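Local coordinates for regulator of Ty1 transposition protein 107 (Saccharomyces cerevisiae, PDB 3T7K) that binds phosphorylated histone H2A through its C-terminal tandem BRCT repeats during the repair of DNA damage, at residues Y21-V26 with L83-K88; G29-G34 with E90-L95. All coordinates share one frame; numbering follows the deposited sequence.

Contact 1. Residues Y21-V26 with L83-K88; sequences YDLKAV and LKFALK
L23 meets F85 and L87 in a small, buried apolar contact within a BRCT fold, between two strands of one parallel four-stranded sheet. The order across that sheet is 48-50, 23-27, 62-64, 85-87, so strand 62-64 runs between the two segments, and the nearest CA atoms, those of L23 and F85, are 8.2 Å apart. No hydrogen bond joins them directly; side chains on one side of the sheet reach across instead. In L23, a chi1 of -58° carries CG toward F85, and with chi2 at -179° CD2 turns to F85 and CD1 to L87. L23 CD1 is 4.4 Å from L87 CD1, a loose approach that adds to the apolar layer. A25 of the same strand packs on C62 and F64, and L87 also touches F64, which fills in the layer over the middle strand. The cover comes from helix 90-99, whose F91 lies against both L23 and the ring of Y21. The closer of the two touches falls on the ring of F85: its side chain crosses that of L23 at about a right angle, and L23 CD2 approaches F85 CD2 obliquely at 3.6 Å, with F85 CE2 next at 4.0 Å.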
loop_
_atom_site.group_PDB
_atom_site.type_symbol
_atom_site.label_atom_id
_atom_site.label_comp_id
_atom_site.label_asym_id
_atom_site.label_seq_id
_atom_site.Cartn_x
_atom_site.Cartn_y
_atom_site.Cartn_z
ATOM N N TYR C 21 18.156 -1.569 -8.227
ATOM C CA TYR C 21 18.264 -1.413 -6.774
ATOM C C TYR C 21 16.911 -1.225 -6.095
ATOM O O TYR C 21 16.770 -1.491 -4.911
ATOM C CB TYR C 21 19.195 -0.251 -6.425
ATOM C CG TYR C 21 20.632 -0.533 -6.728
ATOM C CD1 TYR C 21 21.411 -1.279 -5.856
ATOM C CD2 TYR C 21 21.211 -0.072 -7.896
ATOM C CE1 TYR C 21 22.743 -1.544 -6.143
ATOM C CE2 TYR C 21 22.526 -0.335 -8.190
ATOM C CZ TYR C 21 23.285 -1.067 -7.326
ATOM O OH TYR C 21 24.603 -1.306 -7.627
ATOM N N ASP C 22 15.923 -0.771 -6.856
ATOM C CA ASP C 22 14.570 -0.607 -6.331
ATOM C C ASP C 22 14.509 0.272 -5.065
ATOM O O ASP C 22 13.926 -0.109 -4.053
ATOM C CB ASP C 22 13.911 -1.973 -6.078
ATOM C CG ASP C 22 12.475 -1.827 -5.660
ATOM O OD1 ASP C 22 11.970 -0.681 -5.776
ATOM O OD2 ASP C 22 11.831 -2.783 -5.154
ATOM N N LEU C 23 15.086 1.466 -5.145
ATOM C CA LEU C 23 15.109 2.385 -4.012
ATOM C C LEU C 23 14.195 3.562 -4.284
ATOM O O LEU C 23 14.255 4.173 -5.345
ATOM C CB LEU C 23 16.537 2.891 -3.755
ATOM C CG LEU C 23 17.565 1.796 -3.487
ATOM C CD1 LEU C 23 18.909 2.402 -3.216
ATOM C CD2 LEU C 23 17.140 0.925 -2.305
ATOM N N LYS C 24 13.332 3.862 -3.326
ATOM C CA LYS C 24 12.583 5.113 -3.336
ATOM C C LYS C 24 13.041 5.857 -2.080
ATOM O O LYS C 24 12.585 5.556 -0.981
ATOM C CB LYS C 24 11.068 4.841 -3.325
ATOM C CG LYS C 24 10.544 4.161 -4.597
ATOM C CD LYS C 24 9.244 3.409 -4.330
ATOM C CE LYS C 24 9.454 2.245 -3.354
ATOM N NZ LYS C 24 8.173 1.666 -2.791
ATOM N N ALA C 25 13.958 6.807 -2.251
ATOM C CA ALA C 25 14.651 7.406 -1.117
ATOM C C ALA C 25 14.368 8.902 -0.927
ATOM O O ALA C 25 13.838 9.581 -1.824
ATOM C CB ALA C 25 16.142 7.181 -1.243
ATOM N N VAL C 26 14.715 9.401 0.257
ATOM C CA VAL C 26 14.958 10.812 0.435
ATOM C C VAL C 26 16.359 10.872 1.011
ATOM O O VAL C 26 16.816 9.893 1.575
ATOM C CB VAL C 26 13.912 11.495 1.363
ATOM C CG1 VAL C 26 12.516 11.342 0.766
ATOM C CG2 VAL C 26 13.961 10.903 2.758
ATOM N N LEU C 83 10.555 0.666 6.084
ATOM C CA LEU C 83 11.880 1.157 5.752
ATOM C C LEU C 83 12.694 -0.074 5.438
ATOM O O LEU C 83 12.696 -1.018 6.212
ATOM C CB LEU C 83 12.519 1.895 6.924
ATOM C CG LEU C 83 13.970 2.335 6.706
ATOM C CD1 LEU C 83 14.075 3.437 5.644
ATOM C CD2 LEU C 83 14.589 2.800 8.012
ATOM N N LYS C 84 13.376 -0.078 4.301
ATOM C CA LYS C 84 14.121 -1.262 3.896
ATOM C C LYS C 84 15.608 -1.020 3.964
ATOM O O LYS C 84 16.383 -1.923 4.252
ATOM C CB LYS C 84 13.724 -1.662 2.471
ATOM C CG LYS C 84 12.321 -2.227 2.396
ATOM C CD LYS C 84 11.917 -2.645 0.992
ATOM C CE LYS C 84 10.486 -3.174 1.008
ATOM N NZ LYS C 84 9.974 -3.512 -0.353
ATOM N N PHE C 85 16.011 0.211 3.687
ATOM C CA PHE C 85 17.418 0.527 3.644
ATOM C C PHE C 85 17.680 1.882 4.271
ATOM O O PHE C 85 16.939 2.827 4.058
ATOM C CB PHE C 85 17.914 0.529 2.202
ATOM C CG PHE C 85 17.809 -0.807 1.516
ATOM C CD1 PHE C 85 18.764 -1.789 1.729
ATOM C CD2 PHE C 85 16.772 -1.065 0.638
ATOM C CE1 PHE C 85 18.675 -3.011 1.077
ATOM C CE2 PHE C 85 16.679 -2.284 -0.022
ATOM C CZ PHE C 85 17.628 -3.254 0.200
ATOM N N ALA C 86 18.750 1.963 5.042
ATOM C CA ALA C 86 19.176 3.217 5.628
ATOM C C ALA C 86 20.635 3.270 5.270
ATOM O O ALA C 86 21.441 2.563 5.853
ATOM C CB ALA C 86 18.979 3.194 7.144
ATOM N N LEU C 87 20.974 4.085 4.283
ATOM C CA LEU C 87 22.265 3.946 3.625
ATOM C C LEU C 87 23.090 5.215 3.686
ATOM O O LEU C 87 22.560 6.317 3.568
ATOM C CB LEU C 87 22.056 3.560 2.161
ATOM C CG LEU C 87 21.464 2.182 1.897
ATOM C CD1 LEU C 87 21.346 1.976 0.394
ATOM C CD2 LEU C 87 22.313 1.083 2.516
ATOM N N LYS C 88 24.393 5.054 3.861
ATOM C CA LYS C 88 25.290 6.190 3.770
ATOM C C LYS C 88 25.326 6.714 2.332
ATOM O O LYS C 88 25.130 5.957 1.367
ATOM C CB LYS C 88 26.688 5.800 4.248
ATOM C CG LYS C 88 26.778 5.547 5.743
ATOM C CD LYS C 88 28.224 5.342 6.162
ATOM C CE LYS C 88 28.385 5.292 7.670
#

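Contact 2. Residues G29-G34 with E90-L95; sequences GCFHDG and EFIIDL
The ring of F31 is the flat group of this contact, and it meets helix 90-99 with its far end: I92 and I93 both approach CZ obliquely. F31 CZ lies 4.0 Å from I92 CB and 4.1 Å from I92 CG2, so the branch point and the short methyl do the touching. I93 offers a different part of its chain, CG1, at 4.2 Å from F31 CZ. F31 also meets the ring of F35, the planes at about 60°, and P89, just ahead of the helix.

The torsions account for the choice of atoms. In I92, CG1 stands anti to the carbonyl carbon (chi1 -61°) while CG2 is anti to the backbone N, and the end of the CG1 branch leads away from the loop. The side chain also touches F64 of strand 62-64.

No hydrogen bond links the two segments, so their direct contact is apolar. The loop nevertheless handles the ligand: G29 N donates a hydrogen bond to a modified side chain of the bound peptide, and H32 packs on that group. A loop following the first strand of the sheet that supplies a backbone N-H is characteristic of the phosphopeptide-binding pocket of tandem BRCT domains.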
loop_
_atom_site.group_PDB
_atom_site.type_symbol
_atom_site.label_atom_id
_atom_site.label_comp_id
_atom_site.label_asym_id
_atom_site.label_seq_id
_atom_site.Cartn_x
_atom_site.Cartn_y
_atom_site.Cartn_z
ATOM N N GLY C 29 20.753 15.416 5.406
ATOM C CA GLY C 29 22.162 15.606 5.695
ATOM C C GLY C 29 23.025 15.317 4.466
ATOM O O GLY C 29 24.230 15.057 4.593
ATOM N N CYS C 30 22.411 15.352 3.280
ATOM C CA CYS C 30 23.137 15.103 2.023
ATOM C C CYS C 30 22.358 15.475 0.755
ATOM O O CYS C 30 21.127 15.607 0.784
ATOM C CB CYS C 30 23.673 13.656 1.956
ATOM S SG CYS C 30 22.508 12.259 2.305
ATOM N N PHE C 31 23.093 15.670 -0.344
ATOM C CA PHE C 31 22.510 15.909 -1.665
ATOM C C PHE C 31 21.348 16.897 -1.643
ATOM O O PHE C 31 20.272 16.624 -2.186
ATOM C CB PHE C 31 22.031 14.586 -2.265
ATOM C CG PHE C 31 23.099 13.528 -2.360
ATOM C CD1 PHE C 31 24.026 13.550 -3.395
ATOM C CD2 PHE C 31 23.154 12.488 -1.435
ATOM C CE1 PHE C 31 24.997 12.565 -3.508
ATOM C CE2 PHE C 31 24.128 11.491 -1.541
ATOM C CZ PHE C 31 25.055 11.536 -2.579
ATOM N N HIS C 32 21.571 18.059 -1.040
ATOM C CA HIS C 32 20.456 18.942 -0.703
ATOM C C HIS C 32 19.714 19.629 -1.879
ATOM O O HIS C 32 18.628 20.173 -1.685
ATOM C CB HIS C 32 20.834 19.934 0.410
ATOM C CG HIS C 32 19.651 20.593 1.053
ATOM N ND1 HIS C 32 18.651 19.878 1.682
ATOM C CD2 HIS C 32 19.304 21.889 1.144
ATOM C CE1 HIS C 32 17.739 20.722 2.143
ATOM N NE2 HIS C 32 18.112 21.950 1.825
ATOM N N ASP C 33 20.275 19.614 -3.085
ATOM C CA ASP C 33 19.427 19.752 -4.273
ATOM C C ASP C 33 19.208 18.432 -4.948
ATOM O O ASP C 33 18.466 17.568 -4.455
ATOM C CB ASP C 33 20.070 20.680 -5.290
ATOM N N GLY C 34 19.824 18.265 -6.111
ATOM C CA GLY C 34 19.883 16.961 -6.740
ATOM C C GLY C 34 21.335 16.651 -7.048
ATOM O O GLY C 34 22.244 16.987 -6.279
ATOM N N GLU C 90 27.733 7.432 0.624
ATOM C CA GLU C 90 28.825 6.769 -0.086
ATOM C C GLU C 90 28.313 5.727 -1.104
ATOM O O GLU C 90 28.986 5.425 -2.098
ATOM C CB GLU C 90 29.772 6.109 0.922
ATOM C CG GLU C 90 30.799 7.042 1.559
ATOM C CD GLU C 90 30.239 7.903 2.700
ATOM O OE1 GLU C 90 28.997 8.010 2.849
ATOM O OE2 GLU C 90 31.058 8.483 3.452
ATOM N N PHE C 91 27.131 5.171 -0.852
ATOM C CA PHE C 91 26.521 4.240 -1.795
ATOM C C PHE C 91 26.353 4.891 -3.159
ATOM O O PHE C 91 26.870 4.397 -4.162
ATOM C CB PHE C 91 25.166 3.744 -1.304
ATOM C CG PHE C 91 24.404 2.957 -2.339
ATOM C CD1 PHE C 91 24.658 1.606 -2.526
ATOM C CD2 PHE C 91 23.444 3.565 -3.124
ATOM C CE1 PHE C 91 23.960 0.876 -3.486
ATOM C CE2 PHE C 91 22.746 2.851 -4.086
ATOM C CZ PHE C 91 23.009 1.502 -4.269
ATOM N N ILE C 92 25.601 5.985 -3.191
ATOM C CA ILE C 92 25.363 6.723 -4.420
ATOM C C ILE C 92 26.681 7.231 -5.007
ATOM O O ILE C 92 26.869 7.282 -6.229
ATOM C CB ILE C 92 24.430 7.916 -4.173
ATOM C CG1 ILE C 92 23.076 7.439 -3.659
ATOM C CG2 ILE C 92 24.246 8.719 -5.439
ATOM C CD1 ILE C 92 22.219 6.820 -4.723
ATOM N N ILE C 93 27.600 7.605 -4.128
ATOM C CA ILE C 93 28.876 8.136 -4.586
ATOM C C ILE C 93 29.665 7.032 -5.292
ATOM O O ILE C 93 30.059 7.184 -6.440
ATOM C CB ILE C 93 29.688 8.768 -3.428
ATOM C CG1 ILE C 93 29.019 10.062 -2.950
ATOM C CG2 ILE C 93 31.106 9.082 -3.870
ATOM C CD1 ILE C 93 29.748 10.724 -1.801
ATOM N N ASP C 94 29.886 5.920 -4.601
ATOM C CA ASP C 94 30.597 4.789 -5.189
ATOM C C ASP C 94 29.927 4.302 -6.461
ATOM O O ASP C 94 30.598 3.930 -7.427
ATOM C CB ASP C 94 30.693 3.643 -4.193
ATOM C CG ASP C 94 31.609 3.965 -3.042
ATOM O OD1 ASP C 94 32.271 5.023 -3.114
ATOM O OD2 ASP C 94 31.678 3.160 -2.081
ATOM N N LEU C 95 28.599 4.318 -6.444
ATOM C CA LEU C 95 27.800 3.881 -7.573
ATOM C C LEU C 95 28.104 4.716 -8.802
ATOM O O LEU C 95 28.483 4.186 -9.857
ATOM C CB LEU C 95 26.317 3.967 -7.230
ATOM C CG LEU C 95 25.352 3.451 -8.288
ATOM C CD1 LEU C 95 25.847 2.127 -8.875
ATOM C CD2 LEU C 95 23.965 3.305 -7.686
#

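How the contacts relate
Both contacts belong to the N-terminal BRCT domain of the tandem pair, and their centres lie 12 Å apart. Along the chain the segments alternate: strand 23-27 leads into loop 29-34, and strand 85-87 is followed directly by helix 90-99, so each contact pairs an element near the start of this domain with one some 55 residues further on. They also touch each other: Y21 OH of contact 1 comes within 3.9 Å of L95 CD1 of contact 2. Helix 90-99 thus touches both the sheet and, through F31, the loop that binds the peptide; this probably helps to place that loop.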